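Local coordinates for protein tannase (Lactobacillus plantarum, PDB 3WA7) that probably hydrolyses the galloyl ester bonds of tannins, acting as a serine-type esterase of the alpha/beta-hydrolase fold, at residues A[4-9]-A[144-149]; A[33-38]-A[186-191]; A[131-136]-A[170-175]; A[139-144]-A[193-198]. All coordinates share one frame; numbering follows the deposited sequence.

Contact 1: A[4-9]-A[144-149]; sequences RLIFDA and KYNQGR
The C-terminal end of helix 131-145, in the alpha/beta-hydrolase fold, meets the N-terminal loop through Asn-146, whose carboxamide bonds to the backbone at both Leu-5 and Phe-7. Asn-146 is the first residue beyond the helical conformation, and its amide uses both polar ends at once: ND2 donates to Leu-5 O at 3.0 Å, nearly in its own amide plane, while OD1 accepts from Phe-7 N at 2.8 Å, a donor that stands above the carbonyl plane. A second donor reaches the same oxygen: Arg-149 NE, 2.7 Å from Asn-146 OD1 and in the carbonyl plane. An alanine in place of Asn-146 would probably leave Leu-5 O and Phe-7 N without their mates across the contact and free the Arg-149 guanidinium to turn.

Packing contacts flank the hydrogen-bonded amide. The Arg-149 chain bends at chi3 (-76°), and Ile-6 CD1 lies over one face of its guanidinium, offset toward the rim and 3.3 Å from NH2. The same methyl is 3.7 Å from Tyr-145 CE2, while Leu-5 O sits in the plane of the tyrosine ring, at its edge. Phe-7 CD2 approaches Arg-149 O at 3.5 Å.

Beyond the pair of segments, Leu-5 and Phe-7 both touch Tyr-142 of the helix, and Phe-7 also packs on Ala-29 and Ile-32 of strand 22-33, so the loop leading into strand 13-19 is laid against both elements.

Contact 2: A[33-38]-A[186-191]; sequences QYVQHP and TALGAA
His-37 and Gln-36 meet Leu-188 and Gly-189 where helix 182-188 ends in a Schellman motif, with Gly-189 as the C-prime residue of positive phi.

Backbone hydrogen bonds make the first group. His-37 N donates to Leu-188 O at 2.7 Å, and Gln-36 N donates to Gly-189 O at 3.0 Å from above the plane of that carbonyl. Successive amides of the loop are thus paired with successive carbonyls at the helix end. Two waters add further links between the backbones: one donates to Tyr-34 O and accepts from Ala-191 N, the other donates to both His-37 O and Ala-187 O.

Van der Waals contacts form the second group. Val-35 CG1, anti to the carbonyl carbon (chi1 -66°), touches Leu-188 CB at 4.1 Å and Ala-190 CB at 4.3 Å, while Val-35 CB rests 3.4 Å from Leu-188 O. Gln-36 CG lies 3.3 Å from Gly-189 O. His-37 ND1 lies 3.6 Å from Ala-187 O, and Gln-36 CB covers the centre of one face of the imidazole. Gly-189 CA lies 3.9 Å from His-37 ND1, close quarters that fit a residue without a side chain. Leu-188 continues inward onto Val-134 of helix 131-145.

Chemically, the contact is carried by main-chain atoms: carbonyls at and just beyond the helix end find donors in the irregular loop that follows strand 22-33, and the absence of a side chain at Gly-189 probably helps the two backbones come this close.

Contact 3: A[131-136]-A[170-175]; sequences AFIVDM and ALAGAS
Ile-133 and Leu-171 cross at about a right angle in the interface between helices 131-145 and 164-174 of the alpha/beta-hydrolase fold, the second of which follows the probable nucleophile elbow. The axes of the two short helical segments approach to 10.0 Å at a crossing angle of -61°. On both residues the first side-chain carbon beyond CB is anti to the backbone N, Ile-133 CG1 with chi1 -176° and Leu-171 CG with chi1 -174°, which places CG1 and CG where the two side chains meet. There one leucine methyl does most of the touching: Leu-171 CD2 sits 3.6 Å from Ile-133 CG1 and equally near its CB. Farther out, Ile-133 CD1 slides past the leucine to the opposing main chain, 3.7 Å from Ala-172 N. An alanine in place of Ile-133 would probably open a gap beside Leu-171 CG and Ala-172, leaving the leucine end freer to turn.

The flanks are lighter. Phe-132, whose side chain also crosses Leu-171 at about a right angle, brings CZ to 3.9 Å from Leu-171 CD2; its ring also meets Tyr-78 edge-to-face. Met-136, selenomethionine in this labelled protein, lays CG 4.1 Å from Ala-172 CB. Outside the pair, Ile-133 touches Phe-181 and Leu-171 touches Tyr-399. At the helix end, Leu-171 O accepts from Ser-175 N and, at 2.7 Å, from Ser-175 OG, which arrive from opposite faces of the carbonyl plane.

Contact 4: A[139-144]-A[193-198]; sequences AIRYVK and ATDDIF
Extension from CG to NE brings Arg-141 NE beside Asp-195, while a bend at chi3 (76°) turns Lys-144 CE toward Thr-194 OG1; both residues reach from helix 131-145 to the loop leading into strand 199-203 of the central alpha/beta-hydrolase sheet. Asp-195 meets the arginine with CG between its own backbone N and carbonyl carbon (chi1 54°). The two side chains run side by side, and the guanidinium grips a single oxygen side-on: Arg-141 NH2 lies 2.8 Å and NE 2.9 Å from Asp-195 OD2, approaching from the same face of the carboxylate, NE on its anti side and NH2 on its syn side. The other oxygen, OD1, is held by Lys-137 and the backbone N of Asn-177, surroundings likely to favour the charged form of this buried carboxylate. Arg-141 NH1 in turn pairs with Glu-182, and Ala-193 O lies over one guanidinium face.

Lys-144 NZ gathers three oxygens. It donates to Thr-194 OG1 at 2.9 Å and to Asp-196 O at 2.9 Å, and forms a salt bridge with Asp-196 OD2 at 3.0 Å, an atom that Asn-177 ND2 also binds. The lysine chain passes close to Thr-194 O, with CD 3.3 Å away; this buried carbonyl has no hydrogen-bonding partner in the model.

Toward the sheet the chemistry turns apolar. Ile-140 and Ile-197 cross at about a right angle, with Ile-140 CD1 3.6 Å from Ile-197 CG2.

Helix 131-145 ties three of the contacts together, and their chemistry changes along it. Contact 3, its centre about 10 Å from the centre of the chain, is fully buried and joins helix to helix by apolar side-chain packing, with no hydrogen bond across it. Contact 4 is partly buried and adds ion pairs to an apolar inner edge. Contact 1 lies farthest out, at the helix end, where a side-chain amide bonds to loop backbone. Contact 2, also peripheral, meets contact 3 where Tyr-34 touches Asp-135; backbone hydrogen bonds and waters predominate over a small apolar patch. Contacts 1 and 2 touch through Leu-5 and Ala-191, while Lys-144 lies in both 1 and 4 but works only in contact 4.

Contact 1: A[4-9]-A[144-149]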
loop_
_atom_site.group_PDB
_atom_site.type_symbol
_atom_site.label_atom_id
_atom_site.label_comp_id
_atom_site.label_asym_id
_atom_site.label_seq_id
_atom_site.Cartn_x
_atom_site.Cartn_y
_atom_site.Cartn_z
ATOM N N ARG A 4 22.198 -5.504 22.009
ATOM C CA ARG A 4 20.914 -6.230 22.226
ATOM C C ARG A 4 20.233 -6.537 20.895
ATOM O O ARG A 4 20.901 -6.736 19.881
ATOM C CB ARG A 4 19.985 -5.393 23.109
ATOM C CG ARG A 4 19.581 -4.065 22.495
ATOM C CD ARG A 4 18.885 -3.174 23.508
ATOM N NE ARG A 4 19.788 -2.767 24.581
ATOM C CZ ARG A 4 19.476 -1.881 25.521
ATOM N NH1 ARG A 4 18.281 -1.306 25.525
ATOM N NH2 ARG A 4 20.362 -1.566 26.459
ATOM N N LEU A 5 18.904 -6.570 20.905
ATOM C CA LEU A 5 18.128 -6.865 19.703
ATOM C C LEU A 5 18.489 -8.232 19.137
ATOM O O LEU A 5 18.431 -8.457 17.928
ATOM C CB LEU A 5 18.345 -5.785 18.641
ATOM C CG LEU A 5 17.943 -4.368 19.058
ATOM C CD1 LEU A 5 18.105 -3.427 17.871
ATOM C CD2 LEU A 5 16.497 -4.361 19.548
ATOM N N ILE A 6 18.872 -9.144 20.022
ATOM C CA ILE A 6 19.219 -10.496 19.620
ATOM C C ILE A 6 17.996 -11.382 19.804
ATOM O O ILE A 6 17.484 -11.525 20.917
ATOM C CB ILE A 6 20.371 -11.065 20.477
ATOM C CG1 ILE A 6 21.649 -10.262 20.233
ATOM C CG2 ILE A 6 20.583 -12.538 20.157
ATOM C CD1 ILE A 6 22.140 -10.303 18.800
ATOM N N PHE A 7 17.520 -11.966 18.711
ATOM C CA PHE A 7 16.361 -12.840 18.777
ATOM C C PHE A 7 16.741 -14.141 19.468
ATOM O O PHE A 7 17.778 -14.735 19.166
ATOM C CB PHE A 7 15.841 -13.156 17.375
ATOM C CG PHE A 7 14.649 -14.068 17.370
ATOM C CD1 PHE A 7 13.391 -13.587 17.713
ATOM C CD2 PHE A 7 14.790 -15.416 17.054
ATOM C CE1 PHE A 7 12.286 -14.437 17.742
ATOM C CE2 PHE A 7 13.693 -16.272 17.082
ATOM C CZ PHE A 7 12.439 -15.782 17.426
ATOM N N ASP A 8 15.891 -14.576 20.394
ATOM C CA ASP A 8 16.108 -15.811 21.141
ATOM C C ASP A 8 15.034 -16.813 20.722
ATOM O O ASP A 8 13.848 -16.602 20.976
ATOM C CB ASP A 8 15.993 -15.539 22.643
ATOM C CG ASP A 8 16.410 -16.731 23.486
ATOM O OD1 ASP A 8 16.236 -17.881 23.031
ATOM O OD2 ASP A 8 16.901 -16.513 24.609
ATOM N N ALA A 9 15.450 -17.897 20.075
ATOM C CA ALA A 9 14.514 -18.916 19.619
ATOM C C ALA A 9 13.707 -19.521 20.766
ATOM O O ALA A 9 12.650 -20.113 20.541
ATOM C CB ALA A 9 15.261 -20.012 18.872
ATOM N N LYS A 144 16.763 -9.035 9.500
ATOM C CA LYS A 144 18.009 -9.335 8.799
ATOM C C LYS A 144 19.205 -9.446 9.741
ATOM O O LYS A 144 20.104 -10.257 9.511
ATOM C CB LYS A 144 18.258 -8.287 7.707
ATOM C CG LYS A 144 17.118 -8.239 6.682
ATOM C CD LYS A 144 17.421 -7.354 5.476
ATOM C CE LYS A 144 18.387 -8.016 4.502
ATOM N NZ LYS A 144 18.650 -7.128 3.321
ATOM N N TYR A 145 19.205 -8.646 10.803
ATOM C CA TYR A 145 20.286 -8.676 11.788
ATOM C C TYR A 145 20.289 -10.037 12.469
ATOM O O TYR A 145 21.332 -10.533 12.906
ATOM C CB TYR A 145 20.066 -7.582 12.840
ATOM C CG TYR A 145 21.095 -7.546 13.953
ATOM C CD1 TYR A 145 22.449 -7.362 13.673
ATOM C CD2 TYR A 145 20.709 -7.661 15.290
ATOM C CE1 TYR A 145 23.395 -7.289 14.697
ATOM C CE2 TYR A 145 21.648 -7.591 16.323
ATOM C CZ TYR A 145 22.988 -7.403 16.017
ATOM O OH TYR A 145 23.921 -7.318 17.030
ATOM N N ASN A 146 19.108 -10.639 12.545
ATOM C CA ASN A 146 18.952 -11.929 13.198
ATOM C C ASN A 146 18.901 -13.137 12.275
ATOM O O ASN A 146 18.303 -14.157 12.608
ATOM C CB ASN A 146 17.723 -11.888 14.105
ATOM C CG ASN A 146 18.001 -11.165 15.409
ATOM O OD1 ASN A 146 18.773 -11.646 16.239
ATOM N ND2 ASN A 146 17.387 -10.002 15.590
ATOM N N GLN A 147 19.533 -13.020 11.113
ATOM C CA GLN A 147 19.586 -14.133 10.175
ATOM C C GLN A 147 20.177 -15.317 10.939
ATOM O O GLN A 147 21.119 -15.150 11.712
ATOM C CB GLN A 147 20.496 -13.784 8.998
ATOM C CG GLN A 147 20.718 -14.922 8.016
ATOM C CD GLN A 147 21.680 -14.541 6.906
ATOM O OE1 GLN A 147 22.807 -14.124 7.167
ATOM N NE2 GLN A 147 21.240 -14.685 5.660
ATOM N N GLY A 148 19.623 -16.504 10.724
ATOM C CA GLY A 148 20.123 -17.685 11.408
ATOM C C GLY A 148 19.401 -17.932 12.719
ATOM O O GLY A 148 18.938 -19.043 12.984
ATOM N N ARG A 149 19.308 -16.899 13.547
ATOM C CA ARG A 149 18.629 -17.021 14.828
ATOM C C ARG A 149 17.128 -17.106 14.589
ATOM O O ARG A 149 16.429 -17.887 15.235
ATOM C CB ARG A 149 18.981 -15.831 15.723
ATOM C CG ARG A 149 20.434 -15.848 16.190
ATOM C CD ARG A 149 20.679 -14.825 17.281
ATOM N NE ARG A 149 20.761 -13.465 16.762
ATOM C CZ ARG A 149 21.855 -12.935 16.223
ATOM N NH1 ARG A 149 22.968 -13.653 16.135
ATOM N NH2 ARG A 149 21.836 -11.687 15.779
#

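Contact 2: A[33-38]-A[186-191]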
loop_
_atom_site.group_PDB
_atom_site.type_symbol
_atom_site.label_atom_id
_atom_site.label_comp_id
_atom_site.label_asym_id
_atom_site.label_seq_id
_atom_site.Cartn_x
_atom_site.Cartn_y
_atom_site.Cartn_z
ATOM N N GLN A 33 10.448 -6.004 21.183
ATOM C CA GLN A 33 10.863 -4.631 20.921
ATOM C C GLN A 33 11.924 -4.736 19.825
ATOM O O GLN A 33 12.930 -5.420 20.008
ATOM C CB GLN A 33 11.457 -4.040 22.200
ATOM C CG GLN A 33 11.945 -2.614 22.097
ATOM C CD GLN A 33 12.461 -2.103 23.428
ATOM O OE1 GLN A 33 11.743 -2.119 24.430
ATOM N NE2 GLN A 33 13.708 -1.647 23.448
ATOM N N TYR A 34 11.716 -4.072 18.690
ATOM C CA TYR A 34 12.687 -4.179 17.606
ATOM C C TYR A 34 13.694 -3.038 17.461
ATOM O O TYR A 34 14.510 -3.043 16.538
ATOM C CB TYR A 34 11.973 -4.466 16.274
ATOM C CG TYR A 34 10.936 -3.454 15.850
ATOM C CD1 TYR A 34 11.310 -2.232 15.296
ATOM C CD2 TYR A 34 9.574 -3.731 15.981
ATOM C CE1 TYR A 34 10.352 -1.306 14.878
ATOM C CE2 TYR A 34 8.609 -2.815 15.567
ATOM C CZ TYR A 34 9.004 -1.606 15.016
ATOM O OH TYR A 34 8.055 -0.696 14.602
ATOM N N VAL A 35 13.628 -2.065 18.368
ATOM C CA VAL A 35 14.591 -0.960 18.391
ATOM C C VAL A 35 15.006 -0.786 19.850
ATOM O O VAL A 35 14.247 -1.127 20.760
ATOM C CB VAL A 35 14.008 0.387 17.866
ATOM C CG1 VAL A 35 13.677 0.270 16.384
ATOM C CG2 VAL A 35 12.787 0.788 18.669
ATOM N N GLN A 36 16.211 -0.269 20.072
ATOM C CA GLN A 36 16.716 -0.072 21.428
ATOM C C GLN A 36 16.046 1.078 22.169
ATOM O O GLN A 36 15.880 1.028 23.391
ATOM C CB GLN A 36 18.225 0.177 21.401
ATOM C CG GLN A 36 19.042 -0.984 20.879
ATOM C CD GLN A 36 20.530 -0.711 20.945
ATOM O OE1 GLN A 36 21.080 -0.460 22.019
ATOM N NE2 GLN A 36 21.191 -0.754 19.795
ATOM N N HIS A 37 15.661 2.118 21.435
ATOM C CA HIS A 37 15.032 3.274 22.055
ATOM C C HIS A 37 13.679 3.615 21.438
ATOM O O HIS A 37 13.534 4.625 20.746
ATOM C CB HIS A 37 15.972 4.479 21.959
ATOM C CG HIS A 37 17.384 4.168 22.348
ATOM N ND1 HIS A 37 18.426 4.179 21.445
ATOM C CD2 HIS A 37 17.921 3.800 23.536
ATOM C CE1 HIS A 37 19.543 3.830 22.059
ATOM N NE2 HIS A 37 19.263 3.593 23.328
ATOM N N PRO A 38 12.663 2.772 21.687
ATOM C CA PRO A 38 11.322 3.006 21.148
ATOM C C PRO A 38 10.663 4.228 21.782
ATOM O O PRO A 38 10.937 4.558 22.936
ATOM C CB PRO A 38 10.587 1.713 21.486
ATOM C CG PRO A 38 11.227 1.306 22.784
ATOM C CD PRO A 38 12.696 1.540 22.496
ATOM N N THR A 186 19.069 5.698 13.522
ATOM C CA THR A 186 20.145 5.785 14.497
ATOM C C THR A 186 19.582 6.237 15.839
ATOM O O THR A 186 19.940 5.693 16.882
ATOM C CB THR A 186 21.231 6.782 14.043
ATOM O OG1 THR A 186 21.879 6.277 12.868
ATOM C CG2 THR A 186 22.267 6.990 15.145
ATOM N N ALA A 187 18.694 7.227 15.802
ATOM C CA ALA A 187 18.079 7.754 17.017
ATOM C C ALA A 187 17.296 6.676 17.758
ATOM O O ALA A 187 17.336 6.603 18.986
ATOM C CB ALA A 187 17.162 8.925 16.677
ATOM N N LEU A 188 16.584 5.843 17.006
ATOM C CA LEU A 188 15.786 4.770 17.592
ATOM C C LEU A 188 16.644 3.618 18.083
ATOM O O LEU A 188 16.191 2.797 18.880
ATOM C CB LEU A 188 14.796 4.218 16.567
ATOM C CG LEU A 188 13.615 5.080 16.134
ATOM C CD1 LEU A 188 12.855 4.355 15.028
ATOM C CD2 LEU A 188 12.709 5.347 17.321
ATOM N N GLY A 189 17.877 3.549 17.597
ATOM C CA GLY A 189 18.749 2.460 17.988
ATOM C C GLY A 189 18.329 1.191 17.268
ATOM O O GLY A 189 18.251 0.121 17.869
ATOM N N ALA A 190 18.034 1.312 15.977
ATOM C CA ALA A 190 17.631 0.156 15.185
ATOM C C ALA A 190 18.836 -0.761 15.013
ATOM O O ALA A 190 19.978 -0.332 15.177
ATOM C CB ALA A 190 17.109 0.605 13.825
ATOM N N ALA A 191 18.581 -2.022 14.684
ATOM C CA ALA A 191 19.653 -2.996 14.511
ATOM C C ALA A 191 20.600 -2.602 13.387
ATOM O O ALA A 191 20.185 -2.010 12.390
ATOM C CB ALA A 191 19.063 -4.384 14.241
HETATM O O HOH W 1 15.900 -2.586 14.260
HETATM O O HOH W 2 14.442 7.189 20.155
#

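Contact 3: A[131-136]-A[170-175]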
loop_
_atom_site.group_PDB
_atom_site.type_symbol
_atom_site.label_atom_id
_atom_site.label_comp_id
_atom_site.label_asym_id
_atom_site.label_seq_id
_atom_site.Cartn_x
_atom_site.Cartn_y
_atom_site.Cartn_z
ATOM N N ALA A 131 7.652 8.448 10.036
ATOM C CA ALA A 131 7.605 7.412 11.067
ATOM C C ALA A 131 7.194 6.029 10.573
ATOM O O ALA A 131 7.827 5.033 10.923
ATOM C CB ALA A 131 6.676 7.847 12.202
ATOM N N PHE A 132 6.147 5.964 9.756
ATOM C CA PHE A 132 5.671 4.673 9.268
ATOM C C PHE A 132 6.724 3.852 8.529
ATOM O O PHE A 132 6.863 2.646 8.774
ATOM C CB PHE A 132 4.411 4.860 8.398
ATOM C CG PHE A 132 4.678 5.394 7.016
ATOM C CD1 PHE A 132 4.663 4.543 5.913
ATOM C CD2 PHE A 132 4.915 6.750 6.810
ATOM C CE1 PHE A 132 4.876 5.031 4.623
ATOM C CE2 PHE A 132 5.130 7.254 5.525
ATOM C CZ PHE A 132 5.110 6.394 4.428
ATOM N N ILE A 133 7.478 4.495 7.641
ATOM C CA ILE A 133 8.497 3.788 6.880
ATOM C C ILE A 133 9.766 3.566 7.702
ATOM O O ILE A 133 10.488 2.597 7.484
ATOM C CB ILE A 133 8.815 4.527 5.552
ATOM C CG1 ILE A 133 9.818 3.718 4.726
ATOM C CG2 ILE A 133 9.335 5.925 5.835
ATOM C CD1 ILE A 133 9.300 2.361 4.277
ATOM N N VAL A 134 10.034 4.454 8.658
ATOM C CA VAL A 134 11.198 4.274 9.518
ATOM C C VAL A 134 10.961 3.004 10.340
ATOM O O VAL A 134 11.869 2.184 10.507
ATOM C CB VAL A 134 11.401 5.485 10.463
ATOM C CG1 VAL A 134 12.410 5.144 11.557
ATOM C CG2 VAL A 134 11.910 6.676 9.663
ATOM N N ASP A 135 9.736 2.831 10.834
ATOM C CA ASP A 135 9.412 1.642 11.624
ATOM C C ASP A 135 9.461 0.372 10.781
ATOM O O ASP A 135 9.944 -0.659 11.240
ATOM C CB ASP A 135 8.029 1.763 12.270
ATOM C CG ASP A 135 8.038 2.632 13.515
ATOM O OD1 ASP A 135 9.136 2.954 14.019
ATOM O OD2 ASP A 135 6.942 2.983 13.997
HETATM N N MSE A 136 8.955 0.440 9.553
HETATM C CA MSE A 136 8.980 -0.731 8.683
HETATM C C MSE A 136 10.434 -1.136 8.437
HETATM O O MSE A 136 10.776 -2.319 8.463
HETATM C CB MSE A 136 8.289 -0.423 7.350
HETATM C CG MSE A 136 8.057 -1.648 6.472
HETATM SE SE MSE A 136 6.796 -2.904 7.248
HETATM C CE MSE A 136 8.038 -4.267 7.844
ATOM N N ALA A 170 5.325 -0.886 -0.698
ATOM C CA ALA A 170 5.989 -0.420 -1.908
ATOM C C ALA A 170 7.207 0.440 -1.578
ATOM O O ALA A 170 8.264 0.294 -2.189
ATOM C CB ALA A 170 5.011 0.378 -2.775
ATOM N N LEU A 171 7.059 1.339 -0.610
ATOM C CA LEU A 171 8.165 2.215 -0.237
ATOM C C LEU A 171 9.340 1.431 0.345
ATOM O O LEU A 171 10.498 1.768 0.092
ATOM C CB LEU A 171 7.693 3.273 0.763
ATOM C CG LEU A 171 8.715 4.350 1.136
ATOM C CD1 LEU A 171 9.228 5.078 -0.112
ATOM C CD2 LEU A 171 8.051 5.325 2.086
ATOM N N ALA A 172 9.048 0.390 1.121
ATOM C CA ALA A 172 10.105 -0.435 1.701
ATOM C C ALA A 172 10.907 -1.090 0.580
ATOM O O ALA A 172 12.134 -1.153 0.632
ATOM C CB ALA A 172 9.507 -1.508 2.614
ATOM N N GLY A 173 10.209 -1.575 -0.440
ATOM C CA GLY A 173 10.894 -2.212 -1.551
ATOM C C GLY A 173 11.668 -1.235 -2.417
ATOM O O GLY A 173 12.736 -1.557 -2.936
ATOM N N ALA A 174 11.139 -0.025 -2.561
ATOM C CA ALA A 174 11.779 0.983 -3.394
ATOM C C ALA A 174 12.972 1.706 -2.773
ATOM O O ALA A 174 13.897 2.096 -3.489
ATOM C CB ALA A 174 10.736 2.015 -3.835
ATOM N N SER A 175 12.973 1.857 -1.449
ATOM C CA SER A 175 14.024 2.627 -0.778
ATOM C C SER A 175 15.083 1.896 0.031
ATOM O O SER A 175 15.652 2.477 0.955
ATOM C CB SER A 175 13.367 3.663 0.136
ATOM O OG SER A 175 12.669 3.020 1.195
#

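Contact 4: A[139-144]-A[193-198]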
loop_
_atom_site.group_PDB
_atom_site.type_symbol
_atom_site.label_atom_id
_atom_site.label_comp_id
_atom_site.label_asym_id
_atom_site.label_seq_id
_atom_site.Cartn_x
_atom_site.Cartn_y
_atom_site.Cartn_z
ATOM N N ALA A 139 12.041 -2.705 11.537
ATOM C CA ALA A 139 11.591 -4.085 11.689
ATOM C C ALA A 139 12.354 -4.990 10.726
ATOM O O ALA A 139 12.753 -6.096 11.085
ATOM C CB ALA A 139 10.092 -4.184 11.432
ATOM N N ILE A 140 12.550 -4.522 9.497
ATOM C CA ILE A 140 13.293 -5.295 8.513
ATOM C C ILE A 140 14.738 -5.472 8.986
ATOM O O ILE A 140 15.301 -6.562 8.883
ATOM C CB ILE A 140 13.283 -4.603 7.137
ATOM C CG1 ILE A 140 11.850 -4.569 6.604
ATOM C CG2 ILE A 140 14.221 -5.335 6.167
ATOM C CD1 ILE A 140 11.666 -3.699 5.361
ATOM N N ARG A 141 15.343 -4.409 9.511
ATOM C CA ARG A 141 16.718 -4.515 9.996
ATOM C C ARG A 141 16.811 -5.516 11.143
ATOM O O ARG A 141 17.782 -6.263 11.238
ATOM C CB ARG A 141 17.249 -3.149 10.444
ATOM C CG ARG A 141 17.351 -2.170 9.297
ATOM C CD ARG A 141 18.142 -0.925 9.647
ATOM N NE ARG A 141 18.347 -0.134 8.440
ATOM C CZ ARG A 141 19.221 0.858 8.322
ATOM N NH1 ARG A 141 19.992 1.201 9.346
ATOM N NH2 ARG A 141 19.330 1.499 7.166
ATOM N N TYR A 142 15.801 -5.534 12.007
ATOM C CA TYR A 142 15.788 -6.471 13.128
ATOM C C TYR A 142 15.820 -7.899 12.587
ATOM O O TYR A 142 16.586 -8.738 13.057
ATOM C CB TYR A 142 14.526 -6.293 13.979
ATOM C CG TYR A 142 14.449 -7.274 15.129
ATOM C CD1 TYR A 142 15.077 -7.002 16.346
ATOM C CD2 TYR A 142 13.807 -8.505 14.977
ATOM C CE1 TYR A 142 15.073 -7.937 17.383
ATOM C CE2 TYR A 142 13.800 -9.446 16.005
ATOM C CZ TYR A 142 14.436 -9.156 17.200
ATOM O OH TYR A 142 14.449 -10.094 18.203
ATOM N N VAL A 143 14.977 -8.166 11.597
ATOM C CA VAL A 143 14.905 -9.492 10.994
ATOM C C VAL A 143 16.225 -9.902 10.350
ATOM O O VAL A 143 16.749 -10.983 10.629
ATOM C CB VAL A 143 13.785 -9.556 9.929
ATOM C CG1 VAL A 143 13.877 -10.860 9.136
ATOM C CG2 VAL A 143 12.428 -9.453 10.604
ATOM N N LYS A 144 16.763 -9.035 9.500
ATOM C CA LYS A 144 18.009 -9.335 8.799
ATOM C C LYS A 144 19.205 -9.446 9.741
ATOM O O LYS A 144 20.104 -10.257 9.511
ATOM C CB LYS A 144 18.258 -8.287 7.707
ATOM C CG LYS A 144 17.118 -8.239 6.682
ATOM C CD LYS A 144 17.421 -7.354 5.476
ATOM C CE LYS A 144 18.387 -8.016 4.502
ATOM N NZ LYS A 144 18.650 -7.128 3.321
ATOM N N ALA A 193 21.879 -3.460 10.532
ATOM C CA ALA A 193 21.714 -4.331 9.379
ATOM C C ALA A 193 21.072 -3.533 8.250
ATOM O O ALA A 193 20.694 -2.377 8.436
ATOM C CB ALA A 193 20.833 -5.529 9.743
ATOM N N THR A 194 20.965 -4.153 7.081
ATOM C CA THR A 194 20.361 -3.504 5.921
ATOM C C THR A 194 18.838 -3.637 5.966
ATOM O O THR A 194 18.298 -4.411 6.758
ATOM C CB THR A 194 20.867 -4.137 4.610
ATOM O OG1 THR A 194 20.634 -5.552 4.643
ATOM C CG2 THR A 194 22.353 -3.870 4.428
ATOM N N ASP A 195 18.146 -2.882 5.118
ATOM C CA ASP A 195 16.687 -2.956 5.081
ATOM C C ASP A 195 16.118 -3.144 3.673
ATOM O O ASP A 195 14.922 -2.950 3.450
ATOM C CB ASP A 195 16.055 -1.722 5.751
ATOM C CG ASP A 195 16.555 -0.413 5.175
ATOM O OD1 ASP A 195 16.477 -0.230 3.943
ATOM O OD2 ASP A 195 17.017 0.438 5.967
ATOM N N ASP A 196 16.972 -3.519 2.724
ATOM C CA ASP A 196 16.506 -3.775 1.369
ATOM C C ASP A 196 15.811 -5.132 1.445
ATOM O O ASP A 196 16.198 -5.986 2.245
ATOM C CB ASP A 196 17.682 -3.821 0.382
ATOM C CG ASP A 196 18.690 -4.903 0.718
ATOM O OD1 ASP A 196 18.745 -5.918 -0.009
ATOM O OD2 ASP A 196 19.428 -4.739 1.713
ATOM N N ILE A 197 14.777 -5.328 0.635
ATOM C CA ILE A 197 14.043 -6.586 0.664
ATOM C C ILE A 197 14.023 -7.303 -0.679
ATOM O O ILE A 197 14.481 -6.772 -1.691
ATOM C CB ILE A 197 12.596 -6.366 1.152
ATOM C CG1 ILE A 197 11.866 -5.401 0.213
ATOM C CG2 ILE A 197 12.615 -5.826 2.586
ATOM C CD1 ILE A 197 10.419 -5.143 0.597
ATOM N N PHE A 198 13.478 -8.513 -0.672
ATOM C CA PHE A 198 13.409 -9.360 -1.859
ATOM C C PHE A 198 12.255 -9.061 -2.817
ATOM O O PHE A 198 12.453 -8.989 -4.029
ATOM C CB PHE A 198 13.334 -10.825 -1.418
ATOM C CG PHE A 198 13.238 -11.803 -2.558
ATOM C CD1 PHE A 198 14.317 -12.007 -3.411
ATOM C CD2 PHE A 198 12.076 -12.543 -2.756
ATOM C CE1 PHE A 198 14.242 -12.941 -4.448
ATOM C CE2 PHE A 198 11.989 -13.482 -3.791
ATOM C CZ PHE A 198 13.075 -13.680 -4.636
#